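Local coordinates for glycoside hydrolase family protein (Novosphingobium sp. PP1Y, PDB 6Q2F), which probably hydrolyses terminal alpha-L-rhamnose from glycosides, at residues 513-516 with 517-521; 549-552 with 553-556. All coordinates share one frame; numbering follows the deposited sequence.

Interaction 1. Residues 513-516 with 517-521; sequences TPRM and LEQFQ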
ATOM      1  N   THR A 513      -3.187 -21.975  12.346  1.00 28.07           N
ATOM      2  CA  THR A 513      -2.497 -22.788  11.361  1.00 27.20           C
ATOM      3  C   THR A 513      -1.989 -24.005  12.118  1.00 28.32           C
ATOM      4  O   THR A 513      -1.698 -23.901  13.316  1.00 38.00           O
ATOM      5  CB  THR A 513      -1.366 -21.996  10.666  1.00 32.01           C
ATOM      6  OG1 THR A 513      -0.935 -22.668   9.475  1.00 31.96           O
ATOM      7  CG2 THR A 513      -0.172 -21.772  11.598  1.00 28.75           C
ATOM      8  N   PRO A 514      -1.913 -25.171  11.475  1.00 29.69           N
ATOM      9  CA  PRO A 514      -1.739 -26.420  12.253  1.00 31.56           C
ATOM     10  C   PRO A 514      -0.473 -26.476  13.113  1.00 30.20           C
ATOM     11  O   PRO A 514      -0.516 -27.042  14.211  1.00 32.72           O
ATOM     12  CB  PRO A 514      -1.754 -27.506  11.167  1.00 32.72           C
ATOM     13  CG  PRO A 514      -2.665 -26.925  10.107  1.00 34.78           C
ATOM     14  CD  PRO A 514      -2.265 -25.435  10.068  1.00 32.10           C
ATOM     15  N   ARG A 515       0.637 -25.883  12.672  1.00 29.50           N
ATOM     16  CA  ARG A 515       1.874 -25.882  13.446  1.00 29.59           C
ATOM     17  C   ARG A 515       1.945 -24.739  14.441  1.00 31.39           C
ATOM     18  O   ARG A 515       3.002 -24.537  15.043  1.00 32.53           O
ATOM     19  CB  ARG A 515       3.088 -25.816  12.512  1.00 24.46           C
ATOM     20  CG  ARG A 515       3.194 -26.995  11.523  1.00 27.75           C
ATOM     21  CD  ARG A 515       4.424 -26.828  10.635  1.00 32.55           C
ATOM     22  NE  ARG A 515       4.664 -27.998   9.786  1.00 38.96           N
ATOM     23  CZ  ARG A 515       5.766 -28.739   9.821  1.00 42.99           C
ATOM     24  NH1 ARG A 515       6.747 -28.429  10.664  1.00 47.52           N
ATOM     25  NH2 ARG A 515       5.892 -29.782   9.012  1.00 42.40           N
HETATM   26  N   MSE A 516       0.854 -24.005  14.641  1.00 32.10           N
HETATM   27  CA  MSE A 516       0.863 -22.788  15.470  1.00 28.03           C
HETATM   28  C   MSE A 516       1.531 -22.929  16.856  1.00 32.42           C
HETATM   29  O   MSE A 516       2.298 -22.052  17.262  1.00 32.08           O
HETATM   30  CB  MSE A 516      -0.560 -22.290  15.663  1.00 26.62           C
HETATM   31  CG  MSE A 516      -0.648 -20.976  16.367  1.00 38.76           C
HETATM   32 SE   MSE A 516       0.040 -19.558  15.237  0.73 37.51          SE
HETATM   33  CE  MSE A 516       0.037 -18.156  16.550  1.00 44.42           C
ATOM     34  N   LEU A 517       1.223 -24.001  17.593  1.00 30.77           N
ATOM     35  CA  LEU A 517       1.796 -24.152  18.931  1.00 32.45           C
ATOM     36  C   LEU A 517       3.319 -24.257  18.877  1.00 32.87           C
ATOM     37  O   LEU A 517       4.019 -23.602  19.656  1.00 31.85           O
ATOM     38  CB  LEU A 517       1.189 -25.364  19.649  1.00 28.13           C
ATOM     39  CG  LEU A 517      -0.313 -25.223  19.902  1.00 36.79           C
ATOM     40  CD1 LEU A 517      -0.850 -26.398  20.724  1.00 34.62           C
ATOM     41  CD2 LEU A 517      -0.624 -23.891  20.595  1.00 36.72           C
ATOM     42  N   GLU A 518       3.852 -25.057  17.948  1.00 29.57           N
ATOM     43  CA  GLU A 518       5.305 -25.125  17.783  1.00 30.85           C
ATOM     44  C   GLU A 518       5.868 -23.787  17.324  1.00 30.47           C
ATOM     45  O   GLU A 518       6.922 -23.356  17.804  1.00 32.72           O
ATOM     46  CB  GLU A 518       5.701 -26.197  16.764  1.00 39.01           C
ATOM     47  CG  GLU A 518       5.259 -27.619  17.057  1.00 61.70           C
ATOM     48  CD  GLU A 518       5.254 -28.463  15.784  1.00 77.45           C
ATOM     49  OE1 GLU A 518       6.343 -28.699  15.212  1.00 75.69           O
ATOM     50  OE2 GLU A 518       4.155 -28.856  15.337  1.00 84.82           O
ATOM     51  N   GLN A 519       5.201 -23.134  16.364  1.00 26.96           N
ATOM     52  CA  GLN A 519       5.692 -21.846  15.881  1.00 24.76           C
ATOM     53  C   GLN A 519       5.710 -20.833  17.008  1.00 29.31           C
ATOM     54  O   GLN A 519       6.669 -20.071  17.149  1.00 28.31           O
ATOM     55  CB  GLN A 519       4.833 -21.322  14.720  1.00 22.45           C
ATOM     56  CG  GLN A 519       4.751 -22.231  13.495  1.00 22.25           C
ATOM     57  CD  GLN A 519       6.039 -22.249  12.689  1.00 28.00           C
ATOM     58  OE1 GLN A 519       7.081 -21.793  13.149  1.00 23.62           O
ATOM     59  NE2 GLN A 519       5.977 -22.806  11.483  1.00 29.48           N
ATOM     60  N   PHE A 520       4.647 -20.788  17.808  1.00 32.12           N
ATOM     61  CA  PHE A 520       4.598 -19.839  18.915  1.00 32.12           C
ATOM     62  C   PHE A 520       5.731 -20.105  19.898  1.00 30.55           C
ATOM     63  O   PHE A 520       6.427 -19.180  20.327  1.00 27.22           O
ATOM     64  CB  PHE A 520       3.234 -19.932  19.599  1.00 31.13           C
ATOM     65  CG  PHE A 520       3.029 -18.944  20.713  1.00 29.30           C
ATOM     66  CD1 PHE A 520       3.624 -19.142  21.957  1.00 26.77           C
ATOM     67  CD2 PHE A 520       2.208 -17.843  20.534  1.00 25.34           C
ATOM     68  CE1 PHE A 520       3.416 -18.253  22.987  1.00 23.83           C
ATOM     69  CE2 PHE A 520       2.002 -16.942  21.559  1.00 27.69           C
ATOM     70  CZ  PHE A 520       2.604 -17.155  22.795  1.00 27.64           C
ATOM     71  N   GLN A 521       5.928 -21.376  20.268  1.00 29.12           N
ATOM     72  CA  GLN A 521       7.012 -21.725  21.176  1.00 31.12           C
ATOM     73  C   GLN A 521       8.361 -21.301  20.610  1.00 32.09           C
ATOM     74  O   GLN A 521       9.195 -20.730  21.324  1.00 32.49           O
ATOM     75  CB  GLN A 521       6.996 -23.229  21.449  1.00 26.90           C
ATOM     76  CG  GLN A 521       8.194 -23.698  22.231  1.00 33.15           C
ATOM     77  CD  GLN A 521       8.031 -23.426  23.699  1.00 39.52           C
ATOM     78  OE1 GLN A 521       7.026 -23.801  24.296  1.00 41.56           O
ATOM     79  NE2 GLN A 521       9.006 -22.760  24.289  1.00 38.17           N
TER
HETATM   80  O   HOH W   1      -0.102 -26.418  16.815  1.00 39.24           O
HETATM   81  O   HOH W   2       7.059 -26.641  13.381  1.00 55.22           O
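The carbonyl O of R515 takes the N-H of Q519 at 2.9 Å, and this i to i+4 bond opens helix 516-524. The next one follows directly: F520 N reaches M516 O at 2.7 Å. R515 holds the N-cap position. Its own side chain leaves the backbone with CG opposite the carbonyl carbon (chi1 -60°) and then runs extended to NE, carrying the guanidinium out beside E518. The two charges meet through a water, which accepts from R515 NH1 at a long 3.3 Å and donates to E518 OE1 at 2.8 Å. R515 NH1 and E518 OE1 themselves stay 4.6 Å apart, with the oxygen well out of the guanidinium plane, so any direct attraction is probably one of charge alone, with no N-H pointing at OE1. Q519 bends at chi2 and lays CG against R515 O at 3.3 Å, while its amide oxygen turns on along the helix to R522.

What sets up this start is a type I beta turn from T513 to M516, closed by M516 N donating to T513 O. A second water serves the first turn of the helix: it donates to P514 O and accepts from L517 N at 2.9 Å, supplying a partner to an N-H at the helix start. T513 OG1 ties the turn to D465.

The beta turn thus ends the loop that follows strand 497-502, with R515 and E518 on the exposed side of helix 516-524. On the buried side the selenomethionine M516 and the ring of F520 face helix 543-575, and the short helix is seated against that longer one.

Interaction 2. Residues 549-552 with 553-556; sequences FLYD and YRRT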
ATOM      1  N   PHE A 549      -0.236 -12.061  26.119  1.00 27.52           N
ATOM      2  CA  PHE A 549      -0.277 -13.304  25.363  1.00 26.31           C
ATOM      3  C   PHE A 549      -0.916 -13.086  24.003  1.00 25.05           C
ATOM      4  O   PHE A 549      -0.419 -13.588  22.988  1.00 31.38           O
ATOM      5  CB  PHE A 549      -1.038 -14.398  26.091  1.00 28.46           C
ATOM      6  CG  PHE A 549      -1.477 -15.491  25.162  1.00 33.96           C
ATOM      7  CD1 PHE A 549      -0.541 -16.337  24.593  1.00 27.74           C
ATOM      8  CD2 PHE A 549      -2.806 -15.634  24.805  1.00 35.90           C
ATOM      9  CE1 PHE A 549      -0.925 -17.339  23.716  1.00 31.15           C
ATOM     10  CE2 PHE A 549      -3.194 -16.629  23.924  1.00 30.90           C
ATOM     11  CZ  PHE A 549      -2.251 -17.481  23.378  1.00 29.05           C
ATOM     12  N   LEU A 550      -2.032 -12.360  23.963  1.00 30.24           N
ATOM     13  CA  LEU A 550      -2.705 -12.147  22.688  1.00 29.27           C
ATOM     14  C   LEU A 550      -1.820 -11.351  21.737  1.00 27.47           C
ATOM     15  O   LEU A 550      -1.723 -11.690  20.550  1.00 32.07           O
ATOM     16  CB  LEU A 550      -4.062 -11.475  22.921  1.00 35.04           C
ATOM     17  CG  LEU A 550      -4.970 -12.379  23.776  1.00 36.20           C
ATOM     18  CD1 LEU A 550      -6.169 -11.638  24.369  1.00 35.72           C
ATOM     19  CD2 LEU A 550      -5.425 -13.608  22.988  1.00 33.03           C
ATOM     20  N   TYR A 551      -1.131 -10.320  22.246  1.00 31.98           N
ATOM     21  CA  TYR A 551      -0.103  -9.638  21.460  1.00 30.83           C
ATOM     22  C   TYR A 551       0.904 -10.630  20.885  1.00 28.28           C
ATOM     23  O   TYR A 551       1.232 -10.585  19.692  1.00 28.08           O
ATOM     24  CB  TYR A 551       0.626  -8.593  22.316  1.00 32.37           C
ATOM     25  CG  TYR A 551       1.864  -8.007  21.642  1.00 28.37           C
ATOM     26  CD1 TYR A 551       3.107  -8.607  21.784  1.00 29.89           C
ATOM     27  CD2 TYR A 551       1.777  -6.871  20.843  1.00 28.49           C
ATOM     28  CE1 TYR A 551       4.242  -8.091  21.151  1.00 26.54           C
ATOM     29  CE2 TYR A 551       2.914  -6.336  20.213  1.00 27.86           C
ATOM     30  CZ  TYR A 551       4.132  -6.962  20.364  1.00 25.39           C
ATOM     31  OH  TYR A 551       5.272  -6.454  19.751  1.00 30.68           O
ATOM     32  N   ASP A 552       1.422 -11.523  21.734  1.00 25.97           N
ATOM     33  CA  ASP A 552       2.375 -12.539  21.286  1.00 24.53           C
ATOM     34  C   ASP A 552       1.756 -13.454  20.238  1.00 27.43           C
ATOM     35  O   ASP A 552       2.438 -13.908  19.309  1.00 26.50           O
ATOM     36  CB  ASP A 552       2.864 -13.372  22.485  1.00 22.95           C
ATOM     37  CG  ASP A 552       3.833 -12.607  23.372  1.00 34.88           C
ATOM     38  OD1 ASP A 552       4.449 -11.643  22.856  1.00 29.71           O
ATOM     39  OD2 ASP A 552       3.982 -12.966  24.569  1.00 29.86           O
ATOM     40  N   TYR A 553       0.468 -13.760  20.389  1.00 27.03           N
ATOM     41  CA  TYR A 553      -0.194 -14.613  19.412  1.00 28.21           C
ATOM     42  C   TYR A 553      -0.333 -13.891  18.082  1.00 28.58           C
ATOM     43  O   TYR A 553       0.017 -14.439  17.031  1.00 27.90           O
ATOM     44  CB  TYR A 553      -1.552 -15.061  19.955  1.00 32.05           C
ATOM     45  CG  TYR A 553      -2.177 -16.190  19.178  1.00 32.96           C
ATOM     46  CD1 TYR A 553      -1.910 -17.514  19.511  1.00 31.37           C
ATOM     47  CD2 TYR A 553      -3.027 -15.934  18.109  1.00 31.56           C
ATOM     48  CE1 TYR A 553      -2.484 -18.550  18.807  1.00 31.22           C
ATOM     49  CE2 TYR A 553      -3.601 -16.966  17.386  1.00 30.71           C
ATOM     50  CZ  TYR A 553      -3.326 -18.278  17.748  1.00 33.46           C
ATOM     51  OH  TYR A 553      -3.888 -19.318  17.047  1.00 32.67           O
ATOM     52  N   ARG A 554      -0.808 -12.642  18.112  1.00 24.15           N
ATOM     53  CA  ARG A 554      -0.880 -11.848  16.892  1.00 23.80           C
ATOM     54  C   ARG A 554       0.491 -11.702  16.267  1.00 30.15           C
ATOM     55  O   ARG A 554       0.631 -11.747  15.040  1.00 34.36           O
ATOM     56  CB  ARG A 554      -1.489 -10.470  17.183  1.00 24.34           C
ATOM     57  CG  ARG A 554      -2.974 -10.526  17.586  1.00 27.84           C
ATOM     58  CD  ARG A 554      -3.597  -9.135  17.547  1.00 32.07           C
ATOM     59  NE  ARG A 554      -2.803  -8.197  18.329  1.00 31.14           N
ATOM     60  CZ  ARG A 554      -2.893  -8.063  19.649  1.00 30.97           C
ATOM     61  NH1 ARG A 554      -3.757  -8.795  20.343  1.00 26.76           N
ATOM     62  NH2 ARG A 554      -2.126  -7.188  20.274  1.00 30.92           N
ATOM     63  N   ARG A 555       1.528 -11.564  17.099  1.00 25.91           N
ATOM     64  CA  ARG A 555       2.865 -11.365  16.551  1.00 23.57           C
ATOM     65  C   ARG A 555       3.367 -12.627  15.868  1.00 22.14           C
ATOM     66  O   ARG A 555       4.078 -12.561  14.852  1.00 24.11           O
ATOM     67  CB  ARG A 555       3.820 -10.925  17.657  1.00 25.76           C
ATOM     68  CG  ARG A 555       5.240 -10.710  17.166  1.00 27.35           C
ATOM     69  CD  ARG A 555       6.008  -9.806  18.101  1.00 28.22           C
ATOM     70  NE  ARG A 555       7.389  -9.620  17.664  1.00 26.26           N
ATOM     71  CZ  ARG A 555       8.206  -8.701  18.165  1.00 26.67           C
ATOM     72  NH1 ARG A 555       7.766  -7.876  19.108  1.00 28.20           N
ATOM     73  NH2 ARG A 555       9.449  -8.595  17.707  1.00 27.22           N
ATOM     74  N   THR A 556       3.002 -13.784  16.392  1.00 23.56           N
ATOM     75  CA  THR A 556       3.402 -15.018  15.731  1.00 22.50           C
ATOM     76  C   THR A 556       2.746 -15.146  14.364  1.00 24.24           C
ATOM     77  O   THR A 556       3.381 -15.593  13.401  1.00 23.85           O
ATOM     78  CB  THR A 556       3.053 -16.203  16.629  1.00 29.07           C
ATOM     79  OG1 THR A 556       3.750 -16.065  17.879  1.00 25.96           O
ATOM     80  CG2 THR A 556       3.447 -17.517  15.971  1.00 29.20           C
TER
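D552 O is gripped twice by T556, whose OG1 donates at 2.9 Å and whose backbone N donates at 3.0 Å, the two arriving from opposite faces of the carbonyl plane. The hydroxyl can do this because chi1 of -60° sets OG1 opposite its own carbonyl carbon and folds it back along the helix; R524 NH1 is a further partner of that hydroxyl. The i to i+4 ladder runs on alongside, with R554 N bonding L550 O at 2.8 Å.

Y551 sits between two arginines. R554, bent at chi3, curls back so that one guanidinium face lies over Y551 CA and L550 O; its NH2 comes to 3.4 Å from Y551 CA and lies at the edge of the ring, near its plane. NH1 is bonded to K385 O, and Y394 makes a cation-pi contact with the same group. R555, extended from CG to NE, runs beside Y551 instead. Its NH1 donates to Y551 OH at 2.9 Å along a bent path of 132°, a bond whose exact placing is less sure, and it also pairs with E740 OE2. Y551 OH is also bonded to E740 O. An alanine here would probably leave E740 O without the phenol and open a gap beside R554 NH2, where the ring now lies.

On another side of the helix F549 CZ touches Y553 CD1 at 3.9 Å, the two rings lying side by side with their planes oblique. Y553 OH continues to N511 O, while the D552 carboxylate reaches Y526, S829 and N830. The polar ends of D552, Y553 and R554 are thus buried with partners, and they link helix 543-575 to its surroundings; separately, E740 probably balances the charge on the partly exposed R555.

In the fold
Interactions 1 and 2 belong to successive helices, 516-524 and 543-575, and they meet directly: M516 CE packs on Y553 CE1 at 3.4 Å and on T556 CG2, and F520 CZ on F549 CE1. Interaction 1 is a partly buried helix start with an exposed side, where waters bridge charged and backbone groups. Interaction 2 is a buried mid-helix turn, and there side-chain polar ends are matched by protein groups such as E740, K385 and N511. The largely apolar shared face, selenomethionine and aromatic rings with one threonine, joins the two helices; the polar chemistry differs on their other sides.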